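Local coordinates for putative adenosine kinase (Schistosoma mansoni, PDB 3VAS), which probably catalyses the ATP-dependent phosphorylation of adenosine to AMP, as a kinase of the ribokinase (pfkB) family, and binds adenosine in its active-site pocket, at residues A[185-190]-A[215-219]; A[210-214]-A[227-231]; A[247-251]-A[264-268]. One frame throughout, in Å; residues are numbered along the deposited sequence.

Contact 1: residues A[185-190]-A[215-219]. With ADN (adenosine), chain C.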
ATOM      1  N   ALA A 185      -0.221  -1.134   4.955  1.00 19.09           N
ATOM      2  CA  ALA A 185      -1.393  -1.272   4.093  1.00 20.91           C
ATOM      3  C   ALA A 185      -2.402  -2.253   4.685  1.00 20.16           C
ATOM      4  O   ALA A 185      -2.038  -3.153   5.448  1.00 18.23           O
ATOM      5  CB  ALA A 185      -0.981  -1.720   2.694  1.00 20.60           C
ATOM      6  N   GLY A 186      -3.669  -2.073   4.320  1.00 19.70           N
ATOM      7  CA  GLY A 186      -4.729  -2.955   4.769  1.00 19.66           C
ATOM      8  C   GLY A 186      -4.490  -4.401   4.380  1.00 18.83           C
ATOM      9  O   GLY A 186      -4.969  -5.312   5.051  1.00 18.25           O
ATOM     10  N   PHE A 187      -3.745  -4.604   3.295  1.00 17.68           N
ATOM     11  CA  PHE A 187      -3.418  -5.936   2.791  1.00 19.08           C
ATOM     12  C   PHE A 187      -2.814  -6.861   3.847  1.00 19.42           C
ATOM     13  O   PHE A 187      -2.910  -8.083   3.735  1.00 21.68           O
ATOM     14  CB  PHE A 187      -2.437  -5.830   1.624  1.00 19.13           C
ATOM     15  CG  PHE A 187      -3.060  -5.371   0.333  1.00 22.06           C
ATOM     16  CD1 PHE A 187      -2.472  -4.360  -0.411  1.00 19.32           C
ATOM     17  CD2 PHE A 187      -4.213  -5.969  -0.153  1.00 23.80           C
ATOM     18  CE1 PHE A 187      -3.033  -3.938  -1.604  1.00 19.09           C
ATOM     19  CE2 PHE A 187      -4.776  -5.551  -1.345  1.00 22.86           C
ATOM     20  CZ  PHE A 187      -4.184  -4.536  -2.070  1.00 22.20           C
ATOM     21  N   VAL A 188      -2.185  -6.277   4.860  1.00 17.37           N
ATOM     22  CA  VAL A 188      -1.491  -7.057   5.885  1.00 17.34           C
ATOM     23  C   VAL A 188      -2.467  -7.698   6.879  1.00 19.10           C
ATOM     24  O   VAL A 188      -2.102  -8.600   7.635  1.00 18.83           O
ATOM     25  CB  VAL A 188      -0.431  -6.194   6.600  1.00 18.82           C
ATOM     26  CG1 VAL A 188       0.445  -7.041   7.516  1.00 18.02           C
ATOM     27  CG2 VAL A 188       0.432  -5.495   5.561  1.00 17.35           C
ATOM     28  N   ILE A 189      -3.717  -7.244   6.855  1.00 20.77           N
ATOM     29  CA  ILE A 189      -4.773  -7.867   7.644  1.00 18.60           C
ATOM     30  C   ILE A 189      -4.846  -9.369   7.359  1.00 22.25           C
ATOM     31  O   ILE A 189      -5.052 -10.167   8.277  1.00 25.57           O
ATOM     32  CB  ILE A 189      -6.143  -7.196   7.380  1.00 20.83           C
ATOM     33  CG1 ILE A 189      -6.178  -5.805   8.023  1.00 21.43           C
ATOM     34  CG2 ILE A 189      -7.284  -8.049   7.916  1.00 24.67           C
ATOM     35  CD1 ILE A 189      -7.330  -4.931   7.562  1.00 16.72           C
ATOM     36  N   ASN A 190      -4.638  -9.751   6.097  1.00 18.73           N
ATOM     37  CA  ASN A 190      -4.720 -11.153   5.684  1.00 19.15           C
ATOM     38  C   ASN A 190      -3.523 -12.011   6.106  1.00 24.98           C
ATOM     39  O   ASN A 190      -3.620 -13.240   6.166  1.00 29.58           O
ATOM     40  CB  ASN A 190      -4.885 -11.270   4.165  1.00 16.86           C
ATOM     41  CG  ASN A 190      -6.164 -10.624   3.654  1.00 20.89           C
ATOM     42  OD1 ASN A 190      -6.147  -9.917   2.646  1.00 21.39           O
ATOM     43  ND2 ASN A 190      -7.277 -10.866   4.343  1.00 20.25           N
ATOM     44  N   SER A 215      -6.499   0.007   0.880  1.00 18.01           N
ATOM     45  CA  SER A 215      -5.867  -0.983  -0.003  1.00 18.08           C
ATOM     46  C   SER A 215      -6.739  -1.637  -1.088  1.00 18.06           C
ATOM     47  O   SER A 215      -6.335  -1.681  -2.250  1.00 18.75           O
ATOM     48  CB  SER A 215      -5.125  -2.051   0.809  1.00 19.27           C
ATOM     49  OG  SER A 215      -4.092  -1.458   1.574  1.00 25.25           O
ATOM     50  N   ALA A 216      -7.911  -2.148  -0.712  1.00 18.80           N
ATOM     51  CA  ALA A 216      -8.788  -2.853  -1.650  1.00 20.55           C
ATOM     52  C   ALA A 216     -10.206  -3.011  -1.089  1.00 21.22           C
ATOM     53  O   ALA A 216     -10.383  -3.172   0.119  1.00 21.04           O
ATOM     54  CB  ALA A 216      -8.206  -4.223  -1.991  1.00 22.15           C
ATOM     55  N   PRO A 217     -11.218  -2.980  -1.971  1.00 20.24           N
ATOM     56  CA  PRO A 217     -12.614  -3.104  -1.531  1.00 25.12           C
ATOM     57  C   PRO A 217     -12.912  -4.370  -0.716  1.00 25.99           C
ATOM     58  O   PRO A 217     -13.679  -4.285   0.239  1.00 26.47           O
ATOM     59  CB  PRO A 217     -13.397  -3.116  -2.852  1.00 21.18           C
ATOM     60  CG  PRO A 217     -12.523  -2.366  -3.799  1.00 24.43           C
ATOM     61  CD  PRO A 217     -11.119  -2.771  -3.426  1.00 19.74           C
ATOM     62  N   PHE A 218     -12.319  -5.509  -1.067  1.00 19.51           N
ATOM     63  CA  PHE A 218     -12.629  -6.751  -0.357  1.00 24.67           C
ATOM     64  C   PHE A 218     -12.295  -6.693   1.138  1.00 27.12           C
ATOM     65  O   PHE A 218     -12.931  -7.373   1.946  1.00 30.37           O
ATOM     66  CB  PHE A 218     -12.013  -7.992  -1.038  1.00 20.84           C
ATOM     67  CG  PHE A 218     -10.521  -8.144  -0.841  1.00 21.70           C
ATOM     68  CD1 PHE A 218     -10.011  -8.766   0.294  1.00 24.19           C
ATOM     69  CD2 PHE A 218      -9.631  -7.714  -1.815  1.00 21.55           C
ATOM     70  CE1 PHE A 218      -8.634  -8.925   0.471  1.00 24.07           C
ATOM     71  CE2 PHE A 218      -8.252  -7.872  -1.650  1.00 23.11           C
ATOM     72  CZ  PHE A 218      -7.755  -8.477  -0.504  1.00 22.02           C
ATOM     73  N   LEU A 219     -11.318  -5.869   1.500  1.00 23.20           N
ATOM     74  CA  LEU A 219     -10.935  -5.714   2.902  1.00 22.99           C
ATOM     75  C   LEU A 219     -12.041  -5.064   3.729  1.00 24.27           C
ATOM     76  O   LEU A 219     -12.357  -5.530   4.823  1.00 24.56           O
ATOM     77  CB  LEU A 219      -9.631  -4.921   3.032  1.00 20.60           C
ATOM     78  CG  LEU A 219      -8.379  -5.646   2.530  1.00 21.95           C
ATOM     79  CD1 LEU A 219      -7.221  -4.672   2.399  1.00 20.70           C
ATOM     80  CD2 LEU A 219      -8.010  -6.819   3.444  1.00 18.21           C
TER
HETATM   81  O5' ADN C 401      -0.791  -1.252  -5.735  1.00 27.17           O
HETATM   82  C5' ADN C 401      -0.259  -2.202  -6.657  1.00 25.47           C
HETATM   83  C4' ADN C 401       0.585  -3.237  -5.954  1.00 23.30           C
HETATM   84  O4' ADN C 401      -0.233  -3.996  -5.050  1.00 17.99           O
HETATM   85  C3' ADN C 401       1.279  -4.270  -6.848  1.00 22.74           C
HETATM   86  O3' ADN C 401       2.681  -3.998  -6.894  1.00 20.24           O
HETATM   87  C2' ADN C 401       1.045  -5.617  -6.127  1.00 23.49           C
HETATM   88  O2' ADN C 401       2.209  -6.389  -5.930  1.00 25.17           O
HETATM   89  C1' ADN C 401       0.433  -5.195  -4.790  1.00 21.13           C
HETATM   90  N9  ADN C 401      -0.505  -6.162  -4.218  1.00 17.71           N
HETATM   91  C8  ADN C 401      -1.465  -6.808  -4.853  1.00 18.02           C
HETATM   92  N7  ADN C 401      -2.121  -7.693  -3.876  1.00 19.53           N
HETATM   93  C5  ADN C 401      -1.469  -7.523  -2.618  1.00 15.85           C
HETATM   94  C6  ADN C 401      -1.677  -8.107  -1.372  1.00 14.75           C
HETATM   95  N6  ADN C 401      -2.720  -9.083  -1.202  1.00 15.22           N
HETATM   96  N1  ADN C 401      -0.869  -7.750  -0.300  1.00 15.86           N
HETATM   97  C2  ADN C 401       0.128  -6.821  -0.457  1.00 16.76           C
HETATM   98  N3  ADN C 401       0.331  -6.242  -1.683  1.00 17.32           N
HETATM   99  C4  ADN C 401      -0.493  -6.618  -2.773  1.00 16.30           C
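The phenyl ring of Phe187 is sandwiched between the adenine of the bound adenosine and the side chain of Ser215. Adenine C6 covers one face toward the rim of the ring, while on the opposite face Ser215 CB sits 3.7 Å from the ring centroid, 11° off the normal, a CH-pi contact. A flat phenylalanine suits this wall of the nucleoside pocket because both faces are used. With CG anti to its carbonyl carbon (chi1 -75°), the ring lies between base and serine, and Phe218 CE2 comes to its edge at 4.2 Å from Phe187 CE2. Ala216 CB, small enough to fit beside the ring, lies 3.7 Å from Phe187 CE2.

Behind this first shell, Ser215 is positioned by a hydrogen bond from its N to Asn213 OD1. Leu219 turns CD1 onto the backbone of Gly186, 3.4 Å from Gly186 C, where the lack of a side chain permits the close approach. At the outer margin Asn190 OD1 meets the edge of the Phe218 ring in its plane, 3.4 Å from Phe218 CE1. The contact joins the turn between strand 181-185 and helix 189-205 to the start of helix 217-222; Ile56 of strand 55-58 touches Phe187, Ala216 and Phe218.

Contact 2: residues A[210-214]-A[227-231]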
ATOM      1  N   PHE A 210       0.824   6.887  12.755  1.00 25.94           N
ATOM      2  CA  PHE A 210       0.478   5.632  12.103  1.00 23.30           C
ATOM      3  C   PHE A 210      -0.376   5.881  10.866  1.00 22.94           C
ATOM      4  O   PHE A 210      -1.468   6.436  10.961  1.00 26.87           O
ATOM      5  CB  PHE A 210      -0.257   4.700  13.073  1.00 25.60           C
ATOM      6  CG  PHE A 210      -0.439   3.298  12.544  1.00 24.41           C
ATOM      7  CD1 PHE A 210       0.499   2.316  12.819  1.00 24.70           C
ATOM      8  CD2 PHE A 210      -1.541   2.970  11.768  1.00 20.83           C
ATOM      9  CE1 PHE A 210       0.341   1.029  12.334  1.00 27.33           C
ATOM     10  CE2 PHE A 210      -1.707   1.686  11.280  1.00 23.49           C
ATOM     11  CZ  PHE A 210      -0.760   0.713  11.561  1.00 24.26           C
ATOM     12  N   CYS A 211       0.121   5.451   9.710  1.00 20.17           N
ATOM     13  CA  CYS A 211      -0.569   5.664   8.441  1.00 21.76           C
ATOM     14  C   CYS A 211      -1.105   4.352   7.880  1.00 23.42           C
ATOM     15  O   CYS A 211      -0.387   3.354   7.818  1.00 20.97           O
ATOM     16  CB  CYS A 211       0.369   6.331   7.431  1.00 23.76           C
ATOM     17  SG  CYS A 211       1.192   7.820   8.071  1.00 27.45           S
ATOM     18  N   PHE A 212      -2.369   4.365   7.467  1.00 24.58           N
ATOM     19  CA  PHE A 212      -3.075   3.148   7.092  1.00 21.18           C
ATOM     20  C   PHE A 212      -3.737   3.309   5.730  1.00 21.87           C
ATOM     21  O   PHE A 212      -4.317   4.353   5.435  1.00 24.02           O
ATOM     22  CB  PHE A 212      -4.117   2.819   8.166  1.00 21.59           C
ATOM     23  CG  PHE A 212      -4.904   1.561   7.899  1.00 18.69           C
ATOM     24  CD1 PHE A 212      -4.278   0.323   7.883  1.00 19.22           C
ATOM     25  CD2 PHE A 212      -6.273   1.617   7.694  1.00 16.98           C
ATOM     26  CE1 PHE A 212      -5.001  -0.837   7.644  1.00 23.38           C
ATOM     27  CE2 PHE A 212      -7.007   0.462   7.452  1.00 22.50           C
ATOM     28  CZ  PHE A 212      -6.369  -0.767   7.428  1.00 23.56           C
ATOM     29  N   ASN A 213      -3.639   2.279   4.896  1.00 18.84           N
ATOM     30  CA  ASN A 213      -4.266   2.304   3.577  1.00 19.64           C
ATOM     31  C   ASN A 213      -5.410   1.286   3.492  1.00 22.46           C
ATOM     32  O   ASN A 213      -5.238   0.125   3.870  1.00 22.40           O
ATOM     33  CB  ASN A 213      -3.220   2.030   2.488  1.00 17.43           C
ATOM     34  CG  ASN A 213      -3.629   2.581   1.122  1.00 19.65           C
ATOM     35  OD1 ASN A 213      -4.687   2.242   0.587  1.00 19.35           O
ATOM     36  ND2 ASN A 213      -2.787   3.445   0.558  1.00 18.90           N
ATOM     37  N   LEU A 214      -6.572   1.718   3.008  1.00 20.86           N
ATOM     38  CA  LEU A 214      -7.709   0.806   2.835  1.00 20.44           C
ATOM     39  C   LEU A 214      -7.384  -0.306   1.824  1.00 20.77           C
ATOM     40  O   LEU A 214      -7.936  -1.407   1.894  1.00 22.24           O
ATOM     41  CB  LEU A 214      -8.979   1.566   2.421  1.00 19.44           C
ATOM     42  CG  LEU A 214      -9.541   2.629   3.379  1.00 20.84           C
ATOM     43  CD1 LEU A 214     -10.793   3.297   2.806  1.00 23.45           C
ATOM     44  CD2 LEU A 214      -9.834   2.032   4.753  1.00 19.80           C
ATOM     45  N   VAL A 227     -10.476  -3.596   9.627  1.00 22.74           N
ATOM     46  CA  VAL A 227     -10.275  -2.274   9.037  1.00 21.74           C
ATOM     47  C   VAL A 227     -10.654  -1.182  10.037  1.00 21.82           C
ATOM     48  O   VAL A 227      -9.904  -0.227  10.243  1.00 24.14           O
ATOM     49  CB  VAL A 227     -11.076  -2.081   7.723  1.00 21.32           C
ATOM     50  CG1 VAL A 227     -10.998  -0.622   7.253  1.00 17.87           C
ATOM     51  CG2 VAL A 227     -10.571  -3.032   6.633  1.00 16.45           C
ATOM     52  N   ASP A 228     -11.809  -1.337  10.674  1.00 22.45           N
ATOM     53  CA  ASP A 228     -12.275  -0.331  11.621  1.00 27.47           C
ATOM     54  C   ASP A 228     -11.402  -0.286  12.864  1.00 28.81           C
ATOM     55  O   ASP A 228     -11.201   0.777  13.450  1.00 29.20           O
ATOM     56  CB  ASP A 228     -13.739  -0.562  11.999  1.00 31.75           C
ATOM     57  CG  ASP A 228     -14.697  -0.081  10.928  1.00 33.73           C
ATOM     58  OD1 ASP A 228     -14.256   0.662  10.020  1.00 31.31           O
ATOM     59  OD2 ASP A 228     -15.890  -0.439  10.999  1.00 33.87           O
ATOM     60  N   GLU A 229     -10.883  -1.437  13.274  1.00 26.97           N
ATOM     61  CA  GLU A 229      -9.992  -1.450  14.422  1.00 27.82           C
ATOM     62  C   GLU A 229      -8.696  -0.709  14.097  1.00 26.66           C
ATOM     63  O   GLU A 229      -8.210   0.084  14.904  1.00 20.43           O
ATOM     64  CB  GLU A 229      -9.702  -2.871  14.903  1.00 26.86           C
ATOM     65  CG  GLU A 229      -8.837  -2.895  16.154  1.00 33.14           C
ATOM     66  CD  GLU A 229      -8.842  -4.239  16.865  1.00 40.39           C
ATOM     67  OE1 GLU A 229      -8.826  -5.289  16.187  1.00 41.28           O
ATOM     68  OE2 GLU A 229      -8.860  -4.241  18.113  1.00 44.89           O
ATOM     69  N   MET A 230      -8.147  -0.963  12.911  1.00 21.68           N
ATOM     70  CA  MET A 230      -6.940  -0.275  12.462  1.00 20.42           C
ATOM     71  C   MET A 230      -7.143   1.243  12.363  1.00 21.81           C
ATOM     72  O   MET A 230      -6.295   2.016  12.806  1.00 22.78           O
ATOM     73  CB  MET A 230      -6.450  -0.842  11.128  1.00 17.36           C
ATOM     74  CG  MET A 230      -5.916  -2.269  11.222  1.00 23.87           C
ATOM     75  SD  MET A 230      -4.633  -2.454  12.477  1.00 31.26           S
ATOM     76  CE  MET A 230      -3.359  -1.415  11.801  1.00 20.78           C
ATOM     77  N   ILE A 231      -8.267   1.659  11.785  1.00 19.94           N
ATOM     78  CA  ILE A 231      -8.590   3.078  11.696  1.00 22.38           C
ATOM     79  C   ILE A 231      -8.529   3.733  13.077  1.00 28.39           C
ATOM     80  O   ILE A 231      -8.057   4.866  13.214  1.00 29.39           O
ATOM     81  CB  ILE A 231      -9.968   3.312  11.034  1.00 18.34           C
ATOM     82  CG1 ILE A 231      -9.919   2.909   9.556  1.00 17.34           C
ATOM     83  CG2 ILE A 231     -10.390   4.764  11.155  1.00 19.28           C
ATOM     84  CD1 ILE A 231     -11.241   3.057   8.832  1.00 17.42           C
TER
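Met230 and Phe212 form the dense centre of this strand-on-helix packing, part of the alpha/beta core expected of the ribokinase (pfkB) fold. Met230 CB stands over one face of the Phe212 ring, 3.8 Å from its centroid and 14° off the normal, as a CH-pi contact. The unbranched methionine then bends at chi2 and chi3, carrying its methyl to Phe210, two residues earlier, whose CB also points toward the helix; Met230 CE lies 3.4 Å from Phe210 CZ. Such flexibility suits a residue that serves two rings. The axes of 210-213 and 227-231 approach to 9.6 Å, a spacing that leaves room for large phenylalanines.

Contacts slacken toward Leu214 and Ile231. Leu214 CD2 still meets Val227 CG1 at 3.8 Å, but Ile231 CG1 is 4.3 Å from Phe212 CD2. The partly exposed Asp228 and Glu229 take no part in the apolar packing: both carboxylate oxygens of Asp228 bond to Tyr247 and His251, and Glu229 OE1 to Tyr193 OH. The axes of 227-231 and 210-213 run roughly antiparallel (154°), and strand 209-213 pairs in parallel with strands 181-185 and 236-240. Helix 189-205 flanks the methionine through Tyr193 and Met196, and helix 241-250 touches Val227 and Ile231 through Tyr247.

Contact 3: residues A[247-251]-A[264-268]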
ATOM      1  N   TYR A 247     -16.564   0.513   1.529  1.00 25.04           N
ATOM      2  CA  TYR A 247     -16.592   0.797   2.960  1.00 19.53           C
ATOM      3  C   TYR A 247     -17.936   1.401   3.349  1.00 22.52           C
ATOM      4  O   TYR A 247     -18.554   1.001   4.345  1.00 22.93           O
ATOM      5  CB  TYR A 247     -15.469   1.765   3.333  1.00 18.61           C
ATOM      6  CG  TYR A 247     -15.368   2.071   4.813  1.00 21.42           C
ATOM      7  CD1 TYR A 247     -14.434   1.420   5.613  1.00 21.28           C
ATOM      8  CD2 TYR A 247     -16.193   3.018   5.410  1.00 22.73           C
ATOM      9  CE1 TYR A 247     -14.333   1.698   6.961  1.00 23.23           C
ATOM     10  CE2 TYR A 247     -16.101   3.296   6.765  1.00 25.51           C
ATOM     11  CZ  TYR A 247     -15.168   2.634   7.533  1.00 26.38           C
ATOM     12  OH  TYR A 247     -15.069   2.909   8.878  1.00 31.54           O
ATOM     13  N   GLY A 248     -18.377   2.375   2.557  1.00 22.11           N
ATOM     14  CA  GLY A 248     -19.621   3.070   2.817  1.00 25.49           C
ATOM     15  C   GLY A 248     -20.817   2.142   2.814  1.00 30.36           C
ATOM     16  O   GLY A 248     -21.647   2.192   3.725  1.00 32.86           O
ATOM     17  N   GLU A 249     -20.907   1.295   1.793  1.00 31.32           N
ATOM     18  CA  GLU A 249     -22.020   0.357   1.682  1.00 37.23           C
ATOM     19  C   GLU A 249     -22.108  -0.560   2.899  1.00 35.90           C
ATOM     20  O   GLU A 249     -23.186  -0.748   3.473  1.00 36.97           O
ATOM     21  CB  GLU A 249     -21.910  -0.483   0.410  1.00 43.27           C
ATOM     22  CG  GLU A 249     -22.982  -1.563   0.326  1.00 52.07           C
ATOM     23  CD  GLU A 249     -22.900  -2.394  -0.937  1.00 58.55           C
ATOM     24  OE1 GLU A 249     -23.843  -3.177  -1.190  1.00 64.01           O
ATOM     25  OE2 GLU A 249     -21.898  -2.269  -1.672  1.00 58.70           O
ATOM     26  N   VAL A 250     -20.969  -1.122   3.289  1.00 31.05           N
ATOM     27  CA  VAL A 250     -20.908  -2.020   4.437  1.00 36.03           C
ATOM     28  C   VAL A 250     -21.362  -1.322   5.725  1.00 34.89           C
ATOM     29  O   VAL A 250     -21.872  -1.964   6.640  1.00 33.92           O
ATOM     30  CB  VAL A 250     -19.491  -2.621   4.603  1.00 37.63           C
ATOM     31  CG1 VAL A 250     -19.400  -3.472   5.853  1.00 38.91           C
ATOM     32  CG2 VAL A 250     -19.135  -3.449   3.384  1.00 39.91           C
ATOM     33  N   HIS A 251     -21.210  -0.001   5.778  1.00 33.00           N
ATOM     34  CA  HIS A 251     -21.593   0.753   6.970  1.00 31.84           C
ATOM     35  C   HIS A 251     -22.966   1.418   6.882  1.00 30.42           C
ATOM     36  O   HIS A 251     -23.341   2.194   7.760  1.00 34.59           O
ATOM     37  CB  HIS A 251     -20.518   1.783   7.332  1.00 29.28           C
ATOM     38  CG  HIS A 251     -19.242   1.170   7.815  1.00 29.65           C
ATOM     39  ND1 HIS A 251     -18.309   0.624   6.960  1.00 28.44           N
ATOM     40  CD2 HIS A 251     -18.755   0.995   9.065  1.00 30.27           C
ATOM     41  CE1 HIS A 251     -17.297   0.147   7.661  1.00 26.21           C
ATOM     42  NE2 HIS A 251     -17.541   0.361   8.941  1.00 28.84           N
ATOM     43  N   TYR A 264     -17.106   9.787   8.004  1.00 27.34           N
ATOM     44  CA  TYR A 264     -17.249   8.702   8.967  1.00 28.84           C
ATOM     45  C   TYR A 264     -15.898   8.204   9.482  1.00 27.38           C
ATOM     46  O   TYR A 264     -15.708   8.043  10.686  1.00 29.27           O
ATOM     47  CB  TYR A 264     -18.039   7.548   8.348  1.00 29.03           C
ATOM     48  CG  TYR A 264     -18.349   6.419   9.304  1.00 28.92           C
ATOM     49  CD1 TYR A 264     -19.548   6.392  10.010  1.00 31.45           C
ATOM     50  CD2 TYR A 264     -17.451   5.372   9.487  1.00 25.68           C
ATOM     51  CE1 TYR A 264     -19.842   5.351  10.880  1.00 33.70           C
ATOM     52  CE2 TYR A 264     -17.733   4.333  10.354  1.00 29.35           C
ATOM     53  CZ  TYR A 264     -18.931   4.325  11.046  1.00 33.46           C
ATOM     54  OH  TYR A 264     -19.211   3.290  11.908  1.00 35.34           O
ATOM     55  N   ILE A 265     -14.967   7.958   8.566  1.00 24.02           N
ATOM     56  CA  ILE A 265     -13.642   7.465   8.934  1.00 24.25           C
ATOM     57  C   ILE A 265     -12.877   8.489   9.772  1.00 25.80           C
ATOM     58  O   ILE A 265     -12.215   8.139  10.750  1.00 26.88           O
ATOM     59  CB  ILE A 265     -12.817   7.078   7.687  1.00 24.05           C
ATOM     60  CG1 ILE A 265     -13.442   5.860   6.999  1.00 22.24           C
ATOM     61  CG2 ILE A 265     -11.364   6.791   8.063  1.00 18.23           C
ATOM     62  CD1 ILE A 265     -12.624   5.338   5.828  1.00 19.05           C
ATOM     63  N   ALA A 266     -12.980   9.754   9.388  1.00 25.68           N
ATOM     64  CA  ALA A 266     -12.325  10.837  10.115  1.00 27.36           C
ATOM     65  C   ALA A 266     -12.838  10.964  11.547  1.00 30.06           C
ATOM     66  O   ALA A 266     -12.083  11.317  12.453  1.00 32.58           O
ATOM     67  CB  ALA A 266     -12.513  12.159   9.372  1.00 22.61           C
ATOM     68  N   ASP A 267     -14.120  10.672  11.746  1.00 28.74           N
ATOM     69  CA  ASP A 267     -14.758  10.902  13.040  1.00 32.73           C
ATOM     70  C   ASP A 267     -14.777   9.693  13.973  1.00 32.84           C
ATOM     71  O   ASP A 267     -15.191   9.816  15.124  1.00 37.54           O
ATOM     72  CB  ASP A 267     -16.186  11.427  12.858  1.00 35.56           C
ATOM     73  CG  ASP A 267     -16.225  12.818  12.264  1.00 40.74           C
ATOM     74  OD1 ASP A 267     -15.152  13.440  12.106  1.00 42.54           O
ATOM     75  OD2 ASP A 267     -17.338  13.296  11.970  1.00 43.17           O
ATOM     76  N   LEU A 268     -14.347   8.531  13.488  1.00 31.35           N
ATOM     77  CA  LEU A 268     -14.311   7.340  14.336  1.00 31.91           C
ATOM     78  C   LEU A 268     -13.432   7.611  15.544  1.00 30.37           C
ATOM     79  O   LEU A 268     -12.348   8.178  15.405  1.00 28.40           O
ATOM     80  CB  LEU A 268     -13.778   6.124  13.573  1.00 28.40           C
ATOM     81  CG  LEU A 268     -14.769   5.280  12.772  1.00 30.41           C
ATOM     82  CD1 LEU A 268     -14.029   4.213  11.977  1.00 29.66           C
ATOM     83  CD2 LEU A 268     -15.798   4.640  13.698  1.00 31.65           C
TER
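Tyr247 OH, held by a short hydrogen bond to Asp228 OD1 of helix 224-231, reaches the in-plane edge of the Tyr264 ring, with Tyr264 CE2 3.4 Å from this oxygen. The contact is an aromatic cluster between two successive helices, 241-250 and 257-267, of the ribokinase-type fold. The Tyr247 side chain points straight away from its own amide nitrogen (chi1 -177°), which carries the ring across to 264-268; the nearest CA atoms of the two segments, those of Tyr247 and Ile265, are 9.4 Å apart. A tyrosine suits the place: its long flat ring packs between the two helices while its hydroxyl meets the aspartate.

Ile265 covers one face of that ring, its CD1 4.0 Å from the centroid and almost on the ring normal, a CH-pi contact. The imidazole of His251 covers the opposite face. As the first residue to leave helical geometry, His251 folds back over the helix end, and ND1 donates a nearly straight hydrogen bond (164°) to Tyr247 O, 2.7 Å away. The oxygen lies close to the imidazole plane, while ND1 is tilted 30° from the carbonyl plane; Tyr247 O also accepts a weak bond from His251 N. NE2 bonds to Asp228 OD2, so both ring nitrogens are engaged and the ring's rotation is fixed; the aspartate would tend to stabilise positive charge on the imidazole. The rings of His251 and Tyr264 meet obliquely. Just past the end of helix 257-267, Leu268 CD1 comes within 3.5 Å of Tyr247 OH.

How the contacts relate
The contacts run outward from the adenosine pocket. Contact 1 and contact 2 have centres 9 Å apart and interlock along the chain, their segments alternating; contact 3 follows both, its centre 12 Å from that of contact 2 and 15 Å from that of contact 1. Strand 209-213 leads directly into the 215-219 segment, and Gly186 N probably hydrogen-bonds to Asn213 O, joining contacts 1 and 2. Helix 224-231 joins contacts 2 and 3, with its apolar side on the strand and Asp228 turned to residues at and just past the end of helix 241-250. A continuous run of packing thus connects the base-binding phenylalanine with helices 241-250 and 257-267, farther from the centre of the chain.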